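Local coordinates for tyrosine-protein phosphatase non-receptor type 18 (Homo sapiens, PDB 2OC3) that removes phosphate from phosphotyrosine in proteins, acting on autophosphorylated tyrosine kinases through the catalytic domain described here, at residues A[73-78]-A[272-277]; A[93-98]-A[104-109]; A[52-57]-A[88-93]; A[32-37]-A[283-288]; A[42-45]-A[49-52]. All blocks are in the same frame, centred on the assembly; numbering follows the deposited sequence. Where two conformers were deposited one is given.

Contact 1 of 5, residues A[73-78]-A[272-277]; sequences DQTRVI and RKQRPA
With chi1 at 57°, Thr-75 sets OG1 between its own backbone N and carbonyl carbon, facing Gln-274, while CG2 lies opposite the carbonyl carbon and alongside the amide nitrogen. This turn of the side chain lets OG1 donate a 2.7 Å hydrogen bond to Gln-274 O. The hydroxyl comes in the carbonyl plane on a lone pair, at a C=O...OG1 angle of 135°. The methyl makes looser apolar contact with the same residue, CG2 lying 4.1 Å from Gln-274 CA and 4.3 Å from its CG. OG1 has a second partner, Asn-94 ND2, so one hydroxyl ties segment 73-78 to both the loop 272-277 and strand 93-97. The amide end of Gln-274 turns elsewhere: its OE1 takes the backbone N of Arg-97. Next in the chain, Arg-275 reaches both Asn-92 OD1 and Asn-94 OD1 through NH1, and hands NE and NH2 to the carbonyls of Gly-236 and Ala-235. The contact therefore fastens the loop between helices 264-272 and 282-296 to the sheet edge, next to the P-loop that, as in other classical tyrosine phosphatases, probably holds the substrate phosphate.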
# COMPACT_ATOMS: atom_id res chain seq x y z
N ASP A 73 -2.29 15.13 6.94
CA ASP A 73 -2.76 16.13 5.97
C ASP A 73 -1.75 16.43 4.88
O ASP A 73 -2.12 16.78 3.77
CB ASP A 73 -3.05 17.45 6.70
CG ASP A 73 -4.19 17.35 7.73
OD1 ASP A 73 -5.26 16.79 7.38
OD2 ASP A 73 -4.03 17.85 8.88
N GLN A 74 -0.47 16.39 5.22
CA GLN A 74 0.58 16.88 4.33
C GLN A 74 0.71 16.11 3.01
O GLN A 74 1.23 16.63 2.02
CB GLN A 74 1.92 16.86 5.06
CG GLN A 74 2.04 17.89 6.19
CD GLN A 74 1.12 17.66 7.34
OE1 GLN A 74 0.84 16.54 7.77
NE2 GLN A 74 0.66 18.81 7.94
N THR A 75 0.30 14.84 3.03
CA THR A 75 0.47 13.92 1.92
C THR A 75 -0.88 13.22 1.62
O THR A 75 -0.89 12.26 0.86
CB THR A 75 1.50 12.84 2.29
OG1 THR A 75 1.05 12.18 3.47
CG2 THR A 75 2.91 13.42 2.47
N ARG A 76 -2.00 13.65 2.20
CA ARG A 76 -3.25 12.92 2.00
C ARG A 76 -3.72 12.97 0.56
O ARG A 76 -3.49 13.93 -0.16
CB ARG A 76 -4.38 13.38 2.93
CG ARG A 76 -4.98 14.72 2.61
CD ARG A 76 -6.11 15.03 3.58
NE ARG A 76 -6.85 16.24 3.23
CZ ARG A 76 -8.06 16.28 2.66
NH1 ARG A 76 -8.63 17.47 2.43
NH2 ARG A 76 -8.73 15.18 2.32
N VAL A 77 -4.44 11.93 0.15
CA VAL A 77 -5.05 11.88 -1.17
C VAL A 77 -6.29 12.75 -1.15
O VAL A 77 -7.20 12.51 -0.38
CB VAL A 77 -5.44 10.41 -1.50
CG1 VAL A 77 -6.25 10.38 -2.80
CG2 VAL A 77 -4.22 9.55 -1.62
N ILE A 78 -6.34 13.75 -2.02
CA ILE A 78 -7.48 14.64 -2.13
C ILE A 78 -8.27 14.20 -3.36
O ILE A 78 -7.77 14.26 -4.48
CB ILE A 78 -7.04 16.11 -2.31
CG1 ILE A 78 -6.10 16.52 -1.20
CG2 ILE A 78 -8.26 17.04 -2.35
CD1 ILE A 78 -6.77 16.77 0.06
N ARG A 272 7.63 6.57 6.84
CA ARG A 272 6.86 6.92 8.06
C ARG A 272 6.39 8.39 8.13
O ARG A 272 5.44 8.71 8.88
CB ARG A 272 7.69 6.65 9.31
CG ARG A 272 7.74 5.23 9.70
CD ARG A 272 6.57 4.86 10.57
NE ARG A 272 6.81 3.57 11.22
CZ ARG A 272 6.95 3.37 12.52
NH1 ARG A 272 6.93 4.36 13.41
NH2 ARG A 272 7.11 2.14 12.92
N LYS A 273 7.07 9.29 7.42
CA LYS A 273 6.72 10.71 7.37
C LYS A 273 5.68 10.98 6.30
O LYS A 273 5.28 12.11 6.14
CB LYS A 273 7.96 11.57 7.13
CG LYS A 273 8.93 11.42 8.30
CD LYS A 273 10.18 12.27 8.18
CE LYS A 273 11.13 12.01 9.35
NZ LYS A 273 12.39 12.78 9.17
N GLN A 274 5.25 9.94 5.56
CA GLN A 274 4.27 10.07 4.48
C GLN A 274 2.96 9.30 4.69
O GLN A 274 1.89 9.77 4.36
CB GLN A 274 4.91 9.64 3.16
CG GLN A 274 6.09 10.56 2.78
CD GLN A 274 6.84 10.03 1.58
OE1 GLN A 274 6.44 10.28 0.47
NE2 GLN A 274 7.90 9.31 1.80
N ARG A 275 3.06 8.12 5.31
CA ARG A 275 1.91 7.31 5.74
C ARG A 275 2.14 6.88 7.18
O ARG A 275 3.20 6.36 7.51
CB ARG A 275 1.78 6.09 4.85
CG ARG A 275 0.60 5.15 5.18
CD ARG A 275 -0.76 5.72 4.82
NE ARG A 275 -1.84 4.88 5.36
CZ ARG A 275 -3.10 5.28 5.53
NH1 ARG A 275 -3.49 6.53 5.33
NH2 ARG A 275 -4.00 4.42 5.99
N PRO A 276 1.18 7.13 8.08
CA PRO A 276 1.35 6.76 9.47
C PRO A 276 1.73 5.28 9.64
O PRO A 276 1.15 4.44 8.97
CB PRO A 276 -0.04 7.00 10.08
CG PRO A 276 -0.78 7.77 9.14
CD PRO A 276 -0.12 7.78 7.82
N ALA A 277 2.70 5.03 10.50
CA ALA A 277 3.10 3.69 10.92
C ALA A 277 3.52 2.78 9.78
O ALA A 277 3.43 1.54 9.90
CB ALA A 277 1.97 3.04 11.72

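Contact 2 of 5, residues A[93-98]-A[104-109]; sequences GNFIRG and AYIATQ
The Tyr-105 ring has Arg-97 O at its edge, near the ring plane and 4.0 Å from CE2, and Ala-104 CB over one face, toward the rim. Its OH goes on to Asp-247 of helix 238-254. On the other side of the sheet the Phe-95 ring lies alongside Ile-106, CE1 being 3.5 Å from CG1, and meets Phe-126 edge-to-face. Ile-96 shares the Tyr-105 side. Its CG1 stands beside the backbone N (chi1 -59°) and the chain then runs out extended, which brings CD1 to 3.8 Å from Ala-107 CB; CG2 meets Tyr-105 CD2 at 3.9 Å. Between the two layers of side chains the backbones run antiparallel. Asn-94 and Ala-107 exchange two hydrogen bonds, and Ile-96 N gives a third to Tyr-105 O at 2.9 Å. Gly-93 has no side chain, and its CA comes within 3.2 Å of Ala-107 O as a CA-H...O contact. Near the turn Ile-96 O receives Tyr-105 N at 3.1 Å and, weakly, Ala-104 N. Two residues thus face one: a classic beta bulge in the hairpin at the edge of the mixed sheet of the tyrosine phosphatase fold, with Ala-107 close to the probable phosphate-binding loop.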
# COMPACT_ATOMS: atom_id res chain seq x y z
N GLY A 93 -6.08 7.76 3.10
CA GLY A 93 -4.99 7.34 2.25
C GLY A 93 -4.00 8.47 2.06
O GLY A 93 -4.34 9.65 2.19
N ASN A 94 -2.76 8.08 1.77
CA ASN A 94 -1.65 9.02 1.58
C ASN A 94 -0.82 8.63 0.38
O ASN A 94 -0.62 7.45 0.10
CB ASN A 94 -0.72 9.07 2.79
CG ASN A 94 -1.39 9.61 4.01
OD1 ASN A 94 -1.97 8.87 4.80
ND2 ASN A 94 -1.33 10.93 4.18
N PHE A 95 -0.30 9.63 -0.33
CA PHE A 95 0.71 9.40 -1.34
C PHE A 95 2.05 9.14 -0.69
O PHE A 95 2.39 9.78 0.33
CB PHE A 95 0.83 10.62 -2.26
CG PHE A 95 -0.32 10.78 -3.21
CD1 PHE A 95 -0.44 9.96 -4.29
CD2 PHE A 95 -1.28 11.78 -3.05
CE1 PHE A 95 -1.47 10.10 -5.22
CE2 PHE A 95 -2.35 11.90 -4.00
CZ PHE A 95 -2.42 11.06 -5.05
N ILE A 96 2.85 8.28 -1.34
CA ILE A 96 4.23 7.99 -0.99
C ILE A 96 5.08 8.20 -2.26
O ILE A 96 4.72 7.74 -3.34
CB ILE A 96 4.43 6.60 -0.41
CG1 ILE A 96 3.57 6.42 0.87
CG2 ILE A 96 5.93 6.37 -0.10
CD1 ILE A 96 3.68 4.98 1.53
N ARG A 97 6.16 8.98 -2.10
CA ARG A 97 7.09 9.25 -3.19
C ARG A 97 7.94 8.03 -3.54
O ARG A 97 8.33 7.26 -2.67
CB ARG A 97 8.04 10.36 -2.77
CG ARG A 97 7.39 11.69 -2.62
CD ARG A 97 8.40 12.77 -2.27
NE ARG A 97 8.77 12.70 -0.86
CZ ARG A 97 8.11 13.26 0.15
NH1 ARG A 97 6.99 13.95 -0.06
NH2 ARG A 97 8.55 13.11 1.38
N GLY A 98 8.21 7.86 -4.83
CA GLY A 98 9.05 6.79 -5.32
C GLY A 98 10.47 7.24 -5.62
O GLY A 98 10.90 8.36 -5.27
N ALA A 104 4.51 7.75 -6.43
CA ALA A 104 4.63 6.42 -6.98
C ALA A 104 3.70 5.40 -6.32
O ALA A 104 3.38 4.37 -6.94
CB ALA A 104 6.08 5.94 -6.88
N TYR A 105 3.26 5.68 -5.10
CA TYR A 105 2.34 4.81 -4.37
C TYR A 105 1.22 5.60 -3.78
O TYR A 105 1.40 6.73 -3.30
CB TYR A 105 3.06 4.10 -3.23
CG TYR A 105 4.39 3.52 -3.62
CD1 TYR A 105 4.47 2.30 -4.28
CD2 TYR A 105 5.57 4.23 -3.40
CE1 TYR A 105 5.69 1.81 -4.70
CE2 TYR A 105 6.80 3.74 -3.80
CZ TYR A 105 6.87 2.53 -4.48
OH TYR A 105 8.13 2.09 -4.90
N ILE A 106 0.06 4.95 -3.70
CA ILE A 106 -1.02 5.42 -2.83
C ILE A 106 -1.20 4.34 -1.80
O ILE A 106 -1.49 3.20 -2.19
CB ILE A 106 -2.34 5.62 -3.56
CG1 ILE A 106 -2.19 6.77 -4.53
CG2 ILE A 106 -3.47 5.90 -2.48
CD1 ILE A 106 -3.35 7.03 -5.44
N ALA A 107 -0.96 4.65 -0.53
CA ALA A 107 -1.12 3.73 0.62
C ALA A 107 -2.44 4.07 1.27
O ALA A 107 -2.65 5.18 1.72
CB ALA A 107 0.03 3.93 1.61
N THR A 108 -3.36 3.12 1.30
CA THR A 108 -4.69 3.41 1.81
C THR A 108 -5.20 2.24 2.67
O THR A 108 -4.55 1.18 2.74
CB THR A 108 -5.65 3.78 0.63
OG1 THR A 108 -6.93 4.31 1.08
CG2 THR A 108 -5.94 2.59 -0.30
N GLN A 109 -6.32 2.45 3.35
CA GLN A 109 -6.89 1.38 4.17
C GLN A 109 -7.76 0.43 3.34
O GLN A 109 -8.20 0.73 2.23
CB GLN A 109 -7.74 2.01 5.28
CG GLN A 109 -9.05 2.61 4.82
CD GLN A 109 -9.88 3.24 5.93
OE1 GLN A 109 -9.43 3.47 7.05
NE2 GLN A 109 -11.13 3.54 5.56

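Contact 3 of 5, residues A[52-57]-A[88-93]; sequences TVAGSR and SDYING
Ala-54, in the short helical turn 53-56, meets Tyr-90 of the Asp-Tyr-Ile-Asn motif characteristic of tyrosine phosphatase domains. Asp-73 holds the start of this turn by accepting from the amides of Val-53 and Ala-54. The methyl of Ala-54 lies loosely against the ring, CB 4.3 Å from CD1 of Tyr-90, and its carbonyl carbon is 4.0 Å from CE1. Gly-55 follows and comes closer: with no side chain in the way, its CA approaches to 3.5 Å from Tyr-90 CE1 and 3.4 Å from Tyr-90 OH. Farther on, Arg-57 N closes the turn onto Ala-54 O. Tyr-90 reaches the turn because its ring is pointed away from its own amide nitrogen (chi1 -178°) and across toward the helix. The phenol is a donor to Asn-64 OD1, and Asn-64 ND2 in turn holds Gly-55 O, so one asparagine of the Lys-Asn-Arg-Tyr motif ties both sides together. A leucine in place of Tyr-90 is likely to leave Gly-55 CA less covered and Asn-64 OD1 without its phenol donor. Within segment 88-93, Ser-88 OG accepts Tyr-90 N at 3.0 Å with an N-H...O angle of 156°, an ST turn just ahead of the ring.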
# COMPACT_ATOMS: atom_id res chain seq x y z
N THR A 52 -3.45 15.96 11.41
CA THR A 52 -4.50 15.03 11.04
C THR A 52 -5.89 15.73 11.10
O THR A 52 -6.89 15.12 11.54
CB THR A 52 -4.45 13.77 11.93
OG1 THR A 52 -4.54 14.16 13.31
CG2 THR A 52 -3.15 13.00 11.71
N VAL A 53 -5.93 16.98 10.64
CA VAL A 53 -7.13 17.83 10.71
C VAL A 53 -8.26 17.20 9.87
O VAL A 53 -9.39 17.04 10.36
CB VAL A 53 -6.79 19.26 10.16
CG1 VAL A 53 -8.04 20.13 9.98
CG2 VAL A 53 -5.78 19.95 11.08
N ALA A 54 -7.97 16.82 8.63
CA ALA A 54 -9.04 16.41 7.73
C ALA A 54 -9.69 15.14 8.26
O ALA A 54 -10.92 14.97 8.24
CB ALA A 54 -8.50 16.20 6.34
N GLY A 55 -8.85 14.17 8.62
CA GLY A 55 -9.38 12.88 9.13
C GLY A 55 -10.19 12.92 10.41
O GLY A 55 -10.94 11.97 10.70
N SER A 56 -10.03 14.01 11.17
CA SER A 56 -10.76 14.20 12.43
C SER A 56 -12.00 15.07 12.27
O SER A 56 -12.72 15.31 13.25
CB SER A 56 -9.84 14.85 13.47
OG SER A 56 -8.75 14.01 13.75
N ARG A 57 -12.24 15.60 11.08
CA ARG A 57 -13.48 16.38 10.82
C ARG A 57 -14.69 15.48 11.12
O ARG A 57 -14.67 14.29 10.81
CB ARG A 57 -13.56 16.91 9.40
CG ARG A 57 -12.61 18.07 9.07
N SER A 88 -17.38 14.16 -1.23
CA SER A 88 -16.31 14.66 -0.37
C SER A 88 -14.91 14.39 -0.94
O SER A 88 -14.69 13.42 -1.68
CB SER A 88 -16.41 13.94 0.97
OG SER A 88 -15.24 13.98 1.77
N ASP A 89 -13.95 15.23 -0.57
CA ASP A 89 -12.56 15.01 -0.97
C ASP A 89 -11.78 13.97 -0.15
O ASP A 89 -10.64 13.67 -0.48
CB ASP A 89 -11.78 16.32 -1.04
CG ASP A 89 -11.40 16.91 0.31
OD1 ASP A 89 -11.40 16.23 1.35
OD2 ASP A 89 -11.06 18.14 0.35
N TYR A 90 -12.42 13.40 0.85
CA TYR A 90 -11.72 12.66 1.88
C TYR A 90 -11.68 11.14 1.62
O TYR A 90 -12.69 10.50 1.37
CB TYR A 90 -12.29 12.91 3.27
CG TYR A 90 -11.53 12.17 4.31
CD1 TYR A 90 -10.32 12.67 4.82
CD2 TYR A 90 -11.94 10.93 4.72
CE1 TYR A 90 -9.58 12.00 5.76
CE2 TYR A 90 -11.20 10.23 5.73
CZ TYR A 90 -10.02 10.77 6.23
OH TYR A 90 -9.23 10.16 7.18
N ILE A 91 -10.47 10.61 1.74
CA ILE A 91 -10.25 9.15 1.89
C ILE A 91 -9.10 8.94 2.83
O ILE A 91 -8.16 9.74 2.91
CB ILE A 91 -10.01 8.43 0.52
CG1 ILE A 91 -10.06 6.90 0.72
CG2 ILE A 91 -8.71 8.85 -0.11
CD1 ILE A 91 -10.27 6.10 -0.56
N ASN A 92 -9.17 7.86 3.61
CA ASN A 92 -8.05 7.52 4.47
C ASN A 92 -6.95 6.90 3.63
O ASN A 92 -6.92 5.69 3.39
CB ASN A 92 -8.47 6.62 5.63
CG ASN A 92 -7.40 6.52 6.69
OD1 ASN A 92 -6.23 6.35 6.37
ND2 ASN A 92 -7.80 6.59 7.96
N GLY A 93 -6.08 7.76 3.10
CA GLY A 93 -4.99 7.34 2.25
C GLY A 93 -4.00 8.47 2.06
O GLY A 93 -4.34 9.65 2.19

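Contact 4 of 5, residues A[32-37]-A[283-288]; sequences GEFSDI and EQYRFL
Helices 32-37 and 283-288 cross at 117° with their axes 10.1 Å apart at closest, Phe-34 CA and Tyr-285 CA being the nearest such pair, 6.8 Å apart. Tyr-285 carries the contact. Its CG lies trans to the backbone N (chi1 -170°), which sends the ring out across the gap to helix 29-47. There Tyr-285 OH donates a very short hydrogen bond, 2.5 Å, to Glu-33 OE2, which sits at the ring edge, in its plane. The carboxylate itself stands nearly upright to the ring, the two planes 80° apart. Nearer the backbone, Phe-34 CD1 packs 3.5 Å from Tyr-285 CB. The two rings meet obliquely, centroids 5.4 Å apart. A valine replacing Tyr-285 would probably open a gap beside Phe-34 and leave Glu-33 with one phenol partner fewer. The other is Tyr-289 OH, one helical turn on, whose ring also meets Tyr-285 edge-to-face. The contact joins helix 29-47 to helix 282-296, close to Gln-280, which probably binds substrate, as in related phosphatases. Because two phenols converge on Glu-33 OE2 at this largely buried junction, the negative charge of the carboxylate is likely to be well stabilised.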
# COMPACT_ATOMS: atom_id res chain seq x y z
N GLY A 32 17.41 -2.59 17.83
CA GLY A 32 17.83 -1.22 18.11
C GLY A 32 17.54 -0.25 16.98
O GLY A 32 17.09 0.87 17.20
N GLU A 33 17.79 -0.69 15.76
CA GLU A 33 17.54 0.12 14.59
C GLU A 33 16.05 0.43 14.46
O GLU A 33 15.70 1.58 14.17
CB GLU A 33 18.02 -0.62 13.35
CG GLU A 33 18.32 0.22 12.21
CD GLU A 33 19.05 -0.53 11.12
OE1 GLU A 33 20.23 -0.92 11.29
OE2 GLU A 33 18.44 -0.72 10.08
N PHE A 34 15.19 -0.58 14.65
CA PHE A 34 13.74 -0.30 14.60
C PHE A 34 13.31 0.60 15.76
O PHE A 34 12.44 1.47 15.59
CB PHE A 34 12.87 -1.56 14.54
CG PHE A 34 11.43 -1.27 14.16
CD1 PHE A 34 11.16 -0.71 12.93
CD2 PHE A 34 10.40 -1.46 15.04
CE1 PHE A 34 9.85 -0.37 12.56
CE2 PHE A 34 9.08 -1.11 14.68
CZ PHE A 34 8.83 -0.60 13.45
N SER A 35 13.92 0.43 16.93
CA SER A 35 13.56 1.29 18.05
C SER A 35 13.94 2.73 17.69
O SER A 35 13.19 3.68 17.98
CB SER A 35 14.26 0.81 19.31
OG SER A 35 13.97 1.65 20.41
N ASP A 36 15.06 2.93 16.98
CA ASP A 36 15.47 4.26 16.55
C ASP A 36 14.51 4.85 15.51
O ASP A 36 14.23 6.04 15.50
CB ASP A 36 16.90 4.24 15.99
CG ASP A 36 17.95 4.04 17.07
OD1 ASP A 36 17.66 4.25 18.28
OD2 ASP A 36 19.08 3.66 16.70
N ILE A 37 14.07 4.02 14.57
CA ILE A 37 13.05 4.50 13.64
C ILE A 37 11.81 4.98 14.39
O ILE A 37 11.27 6.03 14.07
CB ILE A 37 12.64 3.44 12.60
CG1 ILE A 37 13.83 3.07 11.70
CG2 ILE A 37 11.48 3.97 11.75
CD1 ILE A 37 13.58 1.86 10.82
N GLU A 283 9.12 -7.13 13.82
CA GLU A 283 9.11 -8.33 12.99
C GLU A 283 8.95 -7.96 11.49
O GLU A 283 9.59 -8.57 10.64
CB GLU A 283 8.02 -9.29 13.44
N GLN A 284 8.13 -6.96 11.20
CA GLN A 284 8.03 -6.48 9.83
C GLN A 284 9.33 -5.90 9.34
O GLN A 284 9.71 -6.12 8.19
CB GLN A 284 6.91 -5.46 9.69
CG GLN A 284 5.53 -6.10 9.78
CD GLN A 284 4.37 -5.10 9.98
OE1 GLN A 284 4.61 -3.90 10.12
NE2 GLN A 284 3.13 -5.60 10.04
N TYR A 285 10.02 -5.13 10.18
CA TYR A 285 11.30 -4.53 9.80
C TYR A 285 12.35 -5.61 9.54
O TYR A 285 13.09 -5.52 8.58
CB TYR A 285 11.78 -3.55 10.90
CG TYR A 285 12.96 -2.68 10.52
CD1 TYR A 285 12.80 -1.62 9.63
CD2 TYR A 285 14.23 -2.89 11.08
CE1 TYR A 285 13.84 -0.82 9.26
CE2 TYR A 285 15.28 -2.04 10.74
CZ TYR A 285 15.08 -1.01 9.82
OH TYR A 285 16.09 -0.16 9.46
N ARG A 286 12.37 -6.64 10.38
CA ARG A 286 13.31 -7.76 10.16
C ARG A 286 12.95 -8.48 8.84
O ARG A 286 13.86 -8.83 8.07
CB ARG A 286 13.27 -8.74 11.33
CG ARG A 286 13.92 -8.27 12.61
CD ARG A 286 13.87 -9.39 13.70
NE ARG A 286 14.46 -8.92 14.96
CZ ARG A 286 15.76 -8.82 15.20
NH1 ARG A 286 16.65 -9.17 14.27
NH2 ARG A 286 16.19 -8.36 16.38
N PHE A 287 11.66 -8.72 8.60
CA PHE A 287 11.20 -9.35 7.34
C PHE A 287 11.63 -8.53 6.11
O PHE A 287 12.07 -9.09 5.08
CB PHE A 287 9.70 -9.50 7.39
CG PHE A 287 9.10 -10.20 6.19
CD1 PHE A 287 9.39 -11.52 5.91
CD2 PHE A 287 8.15 -9.56 5.42
CE1 PHE A 287 8.77 -12.14 4.84
CE2 PHE A 287 7.53 -10.20 4.36
CZ PHE A 287 7.86 -11.48 4.08
N LEU A 288 11.51 -7.21 6.22
CA LEU A 288 11.94 -6.32 5.16
C LEU A 288 13.45 -6.47 4.93
O LEU A 288 13.91 -6.56 3.78
CB LEU A 288 11.53 -4.89 5.57
CG LEU A 288 11.98 -3.76 4.67
CD1 LEU A 288 11.32 -3.85 3.25
CD2 LEU A 288 11.66 -2.42 5.36

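Contact 5 of 5, residues A[42-45]-A[49-52]; sequences AAWK and VCST
From CB, Trp-44 sends CG away from its own backbone N (chi1 166°), so that the indole swings round toward Val-49 and Cys-50 in the loop that follows. Beyond CG, on the five-membered ring, NE1 donates to a water at 3.1 Å; that water also accepts Val-49 N, at 2.9 Å, and so joins side chain to loop backbone. Along the six-membered ring, CZ2 comes first, 3.6 Å from Val-49 O. CZ3 lies 3.7 Å from Cys-50 SG, and CH2, at the tip, is equally near the sulfur. Cys-50 CB sits over one face of this ring, 4.0 Å from its centroid and 19° off the normal, a CH-pi contact. SG lies more obliquely, in a sulfur-aromatic contact. Tyr-72 meets the indole edge-to-face, and Lys-273 touches it too. Beyond the ring, Cys-50 CB rests 3.9 Å from Lys-45 O, and a second water donates to that carbonyl and, weakly, to Cys-50 O. The chain thus folds back on the end of helix 29-47 with the polar atoms Trp-44 NE1, Val-49 N and Lys-45 O bonded through water, while ring and sulfur add only weak, largely dispersive contacts.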
# COMPACT_ATOMS: atom_id res chain seq x y z
N ALA A 42 8.49 9.36 15.94
CA ALA A 42 7.68 9.99 17.02
C ALA A 42 8.12 11.43 17.25
O ALA A 42 7.28 12.32 17.42
CB ALA A 42 7.80 9.18 18.35
N ALA A 43 9.43 11.68 17.23
CA ALA A 43 9.95 13.05 17.38
C ALA A 43 9.49 13.93 16.23
O ALA A 43 9.12 15.08 16.41
CB ALA A 43 11.45 13.03 17.46
N TRP A 44 9.44 13.37 15.03
CA TRP A 44 8.98 14.13 13.88
C TRP A 44 7.47 14.44 13.98
O TRP A 44 6.96 15.53 13.65
CB TRP A 44 9.28 13.36 12.57
CG TRP A 44 8.54 13.94 11.40
CD1 TRP A 44 8.92 15.03 10.64
CD2 TRP A 44 7.28 13.52 10.88
NE1 TRP A 44 7.98 15.29 9.69
CE2 TRP A 44 6.96 14.38 9.80
CE3 TRP A 44 6.41 12.47 11.18
CZ2 TRP A 44 5.80 14.22 9.04
CZ3 TRP A 44 5.25 12.32 10.42
CH2 TRP A 44 4.95 13.21 9.38
N LYS A 45 6.69 13.48 14.42
CA LYS A 45 5.28 13.76 14.62
C LYS A 45 5.10 14.95 15.57
O LYS A 45 4.19 15.76 15.41
CB LYS A 45 4.53 12.56 15.20
CG LYS A 45 4.33 11.42 14.22
CD LYS A 45 3.79 10.15 14.91
CE LYS A 45 2.52 10.31 15.69
NZ LYS A 45 2.08 8.96 16.24
N VAL A 49 6.20 19.11 10.55
CA VAL A 49 4.95 19.53 9.92
C VAL A 49 4.12 18.25 9.76
O VAL A 49 4.31 17.46 8.82
CB VAL A 49 5.19 20.24 8.60
CG1 VAL A 49 3.86 20.69 7.95
CG2 VAL A 49 6.16 21.46 8.81
N CYS A 50 3.20 18.05 10.69
CA CYS A 50 2.46 16.81 10.82
C CYS A 50 1.15 17.07 11.49
O CYS A 50 1.10 17.57 12.64
CB CYS A 50 3.26 15.80 11.61
SG CYS A 50 2.37 14.24 11.85
N SER A 51 0.06 16.87 10.75
CA SER A 51 -1.28 17.06 11.32
C SER A 51 -2.31 16.09 10.73
O SER A 51 -2.04 15.44 9.73
CB SER A 51 -1.74 18.51 11.13
OG SER A 51 -1.80 18.90 9.77
N THR A 52 -3.45 15.96 11.41
CA THR A 52 -4.50 15.03 11.04
C THR A 52 -5.89 15.73 11.10
O THR A 52 -6.89 15.12 11.54
CB THR A 52 -4.45 13.77 11.93
OG1 THR A 52 -4.54 14.16 13.31
CG2 THR A 52 -3.15 13.00 11.71
O HOH W 1 8.49 18.30 9.04
O HOH W 2 1.43 15.51 15.31

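How the contacts relate
Contact 2 is the innermost, a hairpin held by regular backbone bonds and buried side chains; contact 5 lies at the surface and uses water and an aromatic face instead. Contact 1 is partly buried and stands between these two, resting on a single hydroxyl-to-carbonyl bond, and its segments are hydrogen-bonded to those of contacts 2, 3 and 5. Contacts 3 and 4 are also buried, but about 18 Å from the centre of the chain, each built round one tyrosine: in contact 4 the phenol bonds across the helices, in contact 3 it turns to a third segment. Contacts 4 and 5 share helix 29-47 at separate points, while contacts 3 and 5 have Thr-52 in common.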